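Local coordinates for protein thermophilic dibenzothiophene desulfurization enzyme C (Paenibacillus sp. A11-2, PDB 5XDC) that probably oxidises dibenzothiophene to its sulfoxide and sulfone as an FMNH2- and O2-dependent flavin monooxygenase of the DszC family, at residues Arg314-Arg319 with Met338-Ser343; His94-Ala99 with Ser245-Ile250. All blocks are in the same frame, centred on the assembly; numbering follows the deposited sequence.

Interaction 1. Residues Arg314-Arg319 with Met338-Ser343; sequences REVALR and MVQVAS. With SO4 (sulfate ion), chain K.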
loop_
_atom_site.group_PDB
_atom_site.type_symbol
_atom_site.label_atom_id
_atom_site.label_comp_id
_atom_site.label_asym_id
_atom_site.label_seq_id
_atom_site.Cartn_x
_atom_site.Cartn_y
_atom_site.Cartn_z
ATOM N N ARG B 314 -21.645 11.231 0.217
ATOM C CA ARG B 314 -22.827 12.048 0.455
ATOM C C ARG B 314 -22.820 13.274 -0.447
ATOM O O ARG B 314 -23.859 13.661 -0.996
ATOM C CB ARG B 314 -22.912 12.449 1.931
ATOM C CG ARG B 314 -23.444 11.343 2.829
ATOM C CD ARG B 314 -23.677 11.798 4.259
ATOM N NE ARG B 314 -22.441 11.942 5.029
ATOM C CZ ARG B 314 -21.821 10.947 5.658
ATOM N NH1 ARG B 314 -22.308 9.711 5.608
ATOM N NH2 ARG B 314 -20.713 11.189 6.347
ATOM N N GLU B 315 -21.649 13.874 -0.659
ATOM C CA GLU B 315 -21.596 15.062 -1.501
ATOM C C GLU B 315 -21.949 14.731 -2.945
ATOM O O GLU B 315 -22.678 15.489 -3.600
ATOM C CB GLU B 315 -20.212 15.709 -1.435
ATOM C CG GLU B 315 -20.093 16.884 -2.389
ATOM C CD GLU B 315 -18.841 17.692 -2.176
ATOM O OE1 GLU B 315 -18.798 18.482 -1.207
ATOM O OE2 GLU B 315 -17.907 17.532 -2.987
ATOM N N VAL B 316 -21.452 13.609 -3.462
ATOM C CA VAL B 316 -21.750 13.251 -4.844
ATOM C C VAL B 316 -23.234 12.936 -4.989
ATOM O O VAL B 316 -23.851 13.250 -6.017
ATOM C CB VAL B 316 -20.863 12.078 -5.307
ATOM C CG1 VAL B 316 -21.070 11.794 -6.760
ATOM C CG2 VAL B 316 -19.389 12.407 -5.071
ATOM N N ALA B 317 -23.832 12.337 -3.953
ATOM C CA ALA B 317 -25.249 11.992 -3.998
ATOM C C ALA B 317 -26.120 13.247 -4.097
ATOM O O ALA B 317 -27.116 13.267 -4.829
ATOM C CB ALA B 317 -25.612 11.164 -2.770
ATOM N N LEU B 318 -25.749 14.312 -3.381
ATOM C CA LEU B 318 -26.474 15.577 -3.504
ATOM C C LEU B 318 -26.407 16.121 -4.925
ATOM O O LEU B 318 -27.387 16.684 -5.435
ATOM C CB LEU B 318 -25.907 16.588 -2.506
ATOM C CG LEU B 318 -26.247 16.324 -1.043
ATOM C CD1 LEU B 318 -25.395 17.211 -0.144
ATOM C CD2 LEU B 318 -27.722 16.556 -0.792
ATOM N N ARG B 319 -25.271 15.945 -5.593
ATOM C CA ARG B 319 -25.140 16.412 -6.964
ATOM C C ARG B 319 -25.981 15.571 -7.921
ATOM O O ARG B 319 -26.568 16.102 -8.869
ATOM C CB ARG B 319 -23.670 16.396 -7.371
ATOM C CG ARG B 319 -23.408 16.927 -8.750
ATOM C CD ARG B 319 -23.962 18.349 -8.946
ATOM N NE ARG B 319 -23.522 18.893 -10.222
ATOM C CZ ARG B 319 -23.862 20.088 -10.691
ATOM N NH1 ARG B 319 -24.653 20.876 -9.989
ATOM N NH2 ARG B 319 -23.403 20.495 -11.864
ATOM N N MET B 338 -19.756 12.212 -13.533
ATOM C CA MET B 338 -19.207 10.873 -13.725
ATOM C C MET B 338 -17.799 10.768 -13.145
ATOM O O MET B 338 -17.436 9.745 -12.561
ATOM C CB MET B 338 -19.207 10.507 -15.204
ATOM C CG MET B 338 -18.774 9.065 -15.478
ATOM S SD MET B 338 -19.933 7.824 -14.862
ATOM C CE MET B 338 -18.899 6.955 -13.664
ATOM N N VAL B 339 -16.991 11.817 -13.295
ATOM C CA VAL B 339 -15.658 11.801 -12.690
ATOM C C VAL B 339 -15.764 11.714 -11.171
ATOM O O VAL B 339 -15.021 10.965 -10.526
ATOM C CB VAL B 339 -14.855 13.035 -13.151
ATOM C CG1 VAL B 339 -13.555 13.174 -12.366
ATOM C CG2 VAL B 339 -14.555 12.931 -14.621
ATOM N N GLN B 340 -16.669 12.490 -10.568
ATOM C CA GLN B 340 -16.822 12.452 -9.117
ATOM C C GLN B 340 -17.305 11.083 -8.646
ATOM O O GLN B 340 -16.865 10.593 -7.601
ATOM C CB GLN B 340 -17.788 13.537 -8.644
ATOM C CG GLN B 340 -17.254 14.976 -8.715
ATOM C CD GLN B 340 -16.074 15.263 -7.773
ATOM O OE1 GLN B 340 -16.122 14.984 -6.564
ATOM N NE2 GLN B 340 -15.012 15.840 -8.327
ATOM N N VAL B 341 -18.226 10.464 -9.394
ATOM C CA VAL B 341 -18.715 9.129 -9.053
ATOM C C VAL B 341 -17.598 8.104 -9.197
ATOM O O VAL B 341 -17.406 7.248 -8.328
ATOM C CB VAL B 341 -19.924 8.760 -9.935
ATOM C CG1 VAL B 341 -20.269 7.272 -9.809
ATOM C CG2 VAL B 341 -21.133 9.616 -9.558
ATOM N N ALA B 342 -16.867 8.164 -10.305
ATOM C CA ALA B 342 -15.761 7.237 -10.522
ATOM C C ALA B 342 -14.758 7.335 -9.385
ATOM O O ALA B 342 -14.273 6.316 -8.881
ATOM C CB ALA B 342 -15.091 7.529 -11.856
ATOM N N SER B 343 -14.457 8.563 -8.953
ATOM C CA SER B 343 -13.512 8.750 -7.860
ATOM C C SER B 343 -14.013 8.077 -6.590
ATOM O O SER B 343 -13.267 7.353 -5.919
ATOM C CB SER B 343 -13.277 10.240 -7.614
ATOM O OG SER B 343 -12.633 10.868 -8.712
HETATM S S SO4 K . -24.660 24.112 -12.339
HETATM O O1 SO4 K . -23.922 25.291 -11.888
HETATM O O2 SO4 K . -25.252 23.444 -11.179
HETATM O O3 SO4 K . -25.731 24.521 -13.252
HETATM O O4 SO4 K . -23.729 23.251 -13.065
HETATM O O HOH W 1 -18.323 16.024 -5.394
#
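V316 meets V341 and Q340 where two consecutive helices, 293-324 and 331-363, fold back on each other as a helical hairpin in the C-terminal helical domain of the acyl-CoA dehydrogenase fold. The tight part is aliphatic. CG1 of V316 presses on CG2 of V341 at 3.5 Å, the two side chains crossing at about a right angle. The second branch, V316 CG2, stands anti to the carbonyl carbon of its own residue and settles over the next helix 4.1 Å from Q340 CB, so the valine straddles adjacent positions 340 and 341. L253 of helix 247-276 packs against both valines. The polar side is looser and bridged by solvent. E315 and Q340 do not touch; one water gives a hydrogen bond to each, 2.9 Å to E315 OE2 and 2.7 Å to Q340 OE1. E315 OE2 also forms a salt bridge with R314 NH2 of the second subunit, and Q340 NE2 bonds to Q307 OE1 of the second subunit, consistent with the modelled amide orientation. Charge at the carboxylate is thus probably balanced across the subunit interface. Further along the first helix, R319 leaves the valine contact, lies against L337 and Q333, and ends at a sulfate, probably from the crystallisation liquor, that R326 and Q333 also bind. The guanidinium binds the anion bidentately, with the sulfur in its plane: NH1 donates to sulfate O2 at 2.9 Å, nearly straight at 174°, and NH2 to sulfate O4 at 3.0 Å.

Interaction 2. Residues His94-Ala99 with Ser245-Ile250; sequences HFSNFA and SLWTPI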
loop_
_atom_site.group_PDB
_atom_site.type_symbol
_atom_site.label_atom_id
_atom_site.label_comp_id
_atom_site.label_asym_id
_atom_site.label_seq_id
_atom_site.Cartn_x
_atom_site.Cartn_y
_atom_site.Cartn_z
ATOM N N HIS B 94 -32.815 -2.209 -8.417
ATOM C CA HIS B 94 -34.174 -1.740 -8.660
ATOM C C HIS B 94 -34.177 -0.251 -8.993
ATOM O O HIS B 94 -34.831 0.174 -9.947
ATOM C CB HIS B 94 -35.037 -2.041 -7.445
ATOM C CG HIS B 94 -36.331 -1.291 -7.412
ATOM N ND1 HIS B 94 -37.491 -1.774 -7.983
ATOM C CD2 HIS B 94 -36.653 -0.102 -6.851
ATOM C CE1 HIS B 94 -38.468 -0.904 -7.790
ATOM N NE2 HIS B 94 -37.984 0.122 -7.110
ATOM N N PHE B 95 -33.419 0.549 -8.242
ATOM C CA PHE B 95 -33.377 1.980 -8.535
ATOM C C PHE B 95 -32.560 2.307 -9.779
ATOM O O PHE B 95 -32.849 3.301 -10.454
ATOM C CB PHE B 95 -32.869 2.748 -7.311
ATOM C CG PHE B 95 -33.833 2.695 -6.167
ATOM C CD1 PHE B 95 -35.021 3.406 -6.214
ATOM C CD2 PHE B 95 -33.614 1.854 -5.102
ATOM C CE1 PHE B 95 -35.922 3.319 -5.179
ATOM C CE2 PHE B 95 -34.513 1.756 -4.074
ATOM C CZ PHE B 95 -35.684 2.497 -4.111
ATOM N N SER B 96 -31.545 1.506 -10.123
ATOM C CA SER B 96 -30.903 1.673 -11.421
ATOM C C SER B 96 -31.899 1.438 -12.546
ATOM O O SER B 96 -31.972 2.219 -13.500
ATOM C CB SER B 96 -29.710 0.723 -11.564
ATOM O OG SER B 96 -29.204 0.742 -12.884
ATOM N N ASN B 97 -32.695 0.372 -12.432
ATOM C CA ASN B 97 -33.711 0.082 -13.435
ATOM C C ASN B 97 -34.751 1.194 -13.483
ATOM O O ASN B 97 -35.123 1.665 -14.566
ATOM C CB ASN B 97 -34.382 -1.257 -13.132
ATOM C CG ASN B 97 -33.400 -2.436 -13.155
ATOM O OD1 ASN B 97 -32.403 -2.408 -13.869
ATOM N ND2 ASN B 97 -33.693 -3.463 -12.377
ATOM N N PHE B 98 -35.194 1.643 -12.315
ATOM C CA PHE B 98 -36.150 2.739 -12.246
ATOM C C PHE B 98 -35.590 4.000 -12.885
ATOM O O PHE B 98 -36.290 4.691 -13.630
ATOM C CB PHE B 98 -36.529 3.009 -10.798
ATOM C CG PHE B 98 -37.457 4.165 -10.661
ATOM C CD1 PHE B 98 -38.817 3.976 -10.797
ATOM C CD2 PHE B 98 -36.973 5.447 -10.480
ATOM C CE1 PHE B 98 -39.689 5.040 -10.712
ATOM C CE2 PHE B 98 -37.862 6.526 -10.398
ATOM C CZ PHE B 98 -39.205 6.308 -10.514
ATOM N N ALA B 99 -34.329 4.324 -12.602
ATOM C CA ALA B 99 -33.726 5.507 -13.198
ATOM C C ALA B 99 -33.755 5.442 -14.714
ATOM O O ALA B 99 -34.047 6.442 -15.377
ATOM C CB ALA B 99 -32.294 5.680 -12.697
ATOM N N SER B 245 -28.125 10.152 -20.228
ATOM C CA SER B 245 -26.830 9.550 -19.929
ATOM C C SER B 245 -26.453 9.673 -18.453
ATOM O O SER B 245 -25.415 9.115 -18.062
ATOM C CB SER B 245 -25.735 10.167 -20.812
ATOM O OG SER B 245 -25.358 11.460 -20.366
ATOM N N LEU B 246 -27.251 10.366 -17.620
ATOM C CA LEU B 246 -27.052 10.312 -16.176
ATOM C C LEU B 246 -27.228 8.905 -15.631
ATOM O O LEU B 246 -26.828 8.645 -14.494
ATOM C CB LEU B 246 -28.018 11.220 -15.422
ATOM C CG LEU B 246 -27.853 12.741 -15.510
ATOM C CD1 LEU B 246 -28.984 13.402 -14.719
ATOM C CD2 LEU B 246 -26.488 13.175 -14.981
ATOM N N TRP B 247 -27.825 8.001 -16.406
ATOM C CA TRP B 247 -28.063 6.654 -15.905
ATOM C C TRP B 247 -26.770 6.026 -15.388
ATOM O O TRP B 247 -26.767 5.385 -14.328
ATOM C CB TRP B 247 -28.683 5.771 -16.993
ATOM C CG TRP B 247 -28.858 4.373 -16.503
ATOM C CD1 TRP B 247 -29.883 3.897 -15.763
ATOM C CD2 TRP B 247 -27.928 3.291 -16.653
ATOM N NE1 TRP B 247 -29.680 2.573 -15.462
ATOM C CE2 TRP B 247 -28.485 2.175 -16.003
ATOM C CE3 TRP B 247 -26.692 3.157 -17.293
ATOM C CZ2 TRP B 247 -27.840 0.938 -15.955
ATOM C CZ3 TRP B 247 -26.051 1.929 -17.248
ATOM C CH2 TRP B 247 -26.627 0.838 -16.586
ATOM N N THR B 248 -25.662 6.228 -16.109
ATOM C CA THR B 248 -24.420 5.555 -15.726
ATOM C C THR B 248 -23.850 6.107 -14.432
ATOM O O THR B 248 -23.575 5.309 -13.523
ATOM C CB THR B 248 -23.400 5.639 -16.860
ATOM O OG1 THR B 248 -24.075 5.496 -18.104
ATOM C CG2 THR B 248 -22.357 4.522 -16.710
ATOM N N PRO B 249 -23.634 7.422 -14.264
ATOM C CA PRO B 249 -23.148 7.884 -12.953
ATOM C C PRO B 249 -24.081 7.513 -11.820
ATOM O O PRO B 249 -23.604 7.121 -10.749
ATOM C CB PRO B 249 -23.013 9.406 -13.126
ATOM C CG PRO B 249 -23.743 9.731 -14.403
ATOM C CD PRO B 249 -23.670 8.514 -15.254
ATOM N N ILE B 250 -25.405 7.595 -12.022
ATOM C CA ILE B 250 -26.343 7.184 -10.980
ATOM C C ILE B 250 -26.074 5.744 -10.571
ATOM O O ILE B 250 -26.026 5.410 -9.381
ATOM C CB ILE B 250 -27.794 7.348 -11.466
ATOM C CG1 ILE B 250 -28.148 8.835 -11.519
ATOM C CG2 ILE B 250 -28.761 6.597 -10.561
ATOM C CD1 ILE B 250 -29.467 9.115 -12.228
#
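W247 brings the N-H edge of its indole up to S96 and also touches A99; these three residues carry most of the buried surface. The ring nitrogen makes the one hydrogen bond between the segments: W247 NE1 donates to the backbone O of S96 at 3.0 Å. The acceptor lies almost in the indole plane, yet the N-H bends to 139° and the donor stands above the carbonyl plane, 50° out of it. The CG of W247 is anti to its backbone N (chi1 177°), which swings the indole across the gap from a backbone bond that does not itself aim at the other helix. The hydroxyl of S96 is lifted out of the indole plane, obliquely above the NE1-CZ2 side, with OG 3.4 Å from W247 CZ2, and is hydrogen-bonded to T251 OG1, which also bonds W247 O. Helix 85-104 of the N-terminal domain is thereby fastened to the first turns of helix 247-276, a long helix of the C-terminal bundle; the strands of the middle domain come between them in the sequence of this acyl-CoA dehydrogenase-like fold. Replacing W247 by a phenylalanine would probably leave S96 O without this donor and open a gap beside the S96 hydroxyl where the six-membered ring had been. A99 supplies the apolar half: its CB sits 4.3 Å from W247 CD1, meeting the ring obliquely, and 4.2 Å from I250 CG2. W70 of helix 70-83 packs on both A99 and I250. The indole of W247 also touches the side chain of S129, which binds FMN in another structure of this enzyme; no FMN is bound to this chain here.

Interactions 1 and 2 lie 14 Å apart between centres and touch through helix 247-276. V341, whose CG2 serves interaction 1, turns its other branch to interaction 2, CG1 lying 3.5 Å from P249 O, while M338 SD rests 3.7 Å from P249 CA. Segment 245-250 therefore packs on the 338-343 helix as well as on helix 85-104. Relative to the flavin site the two differ: in interaction 2 the side chain of W247 is about 4 Å from that of S129, whereas in interaction 1 V341 stays about 11 Å, side chain to side chain, from Y413, another residue of that site. The bound indole is not touched by W247, whose side chain is about 11 Å away.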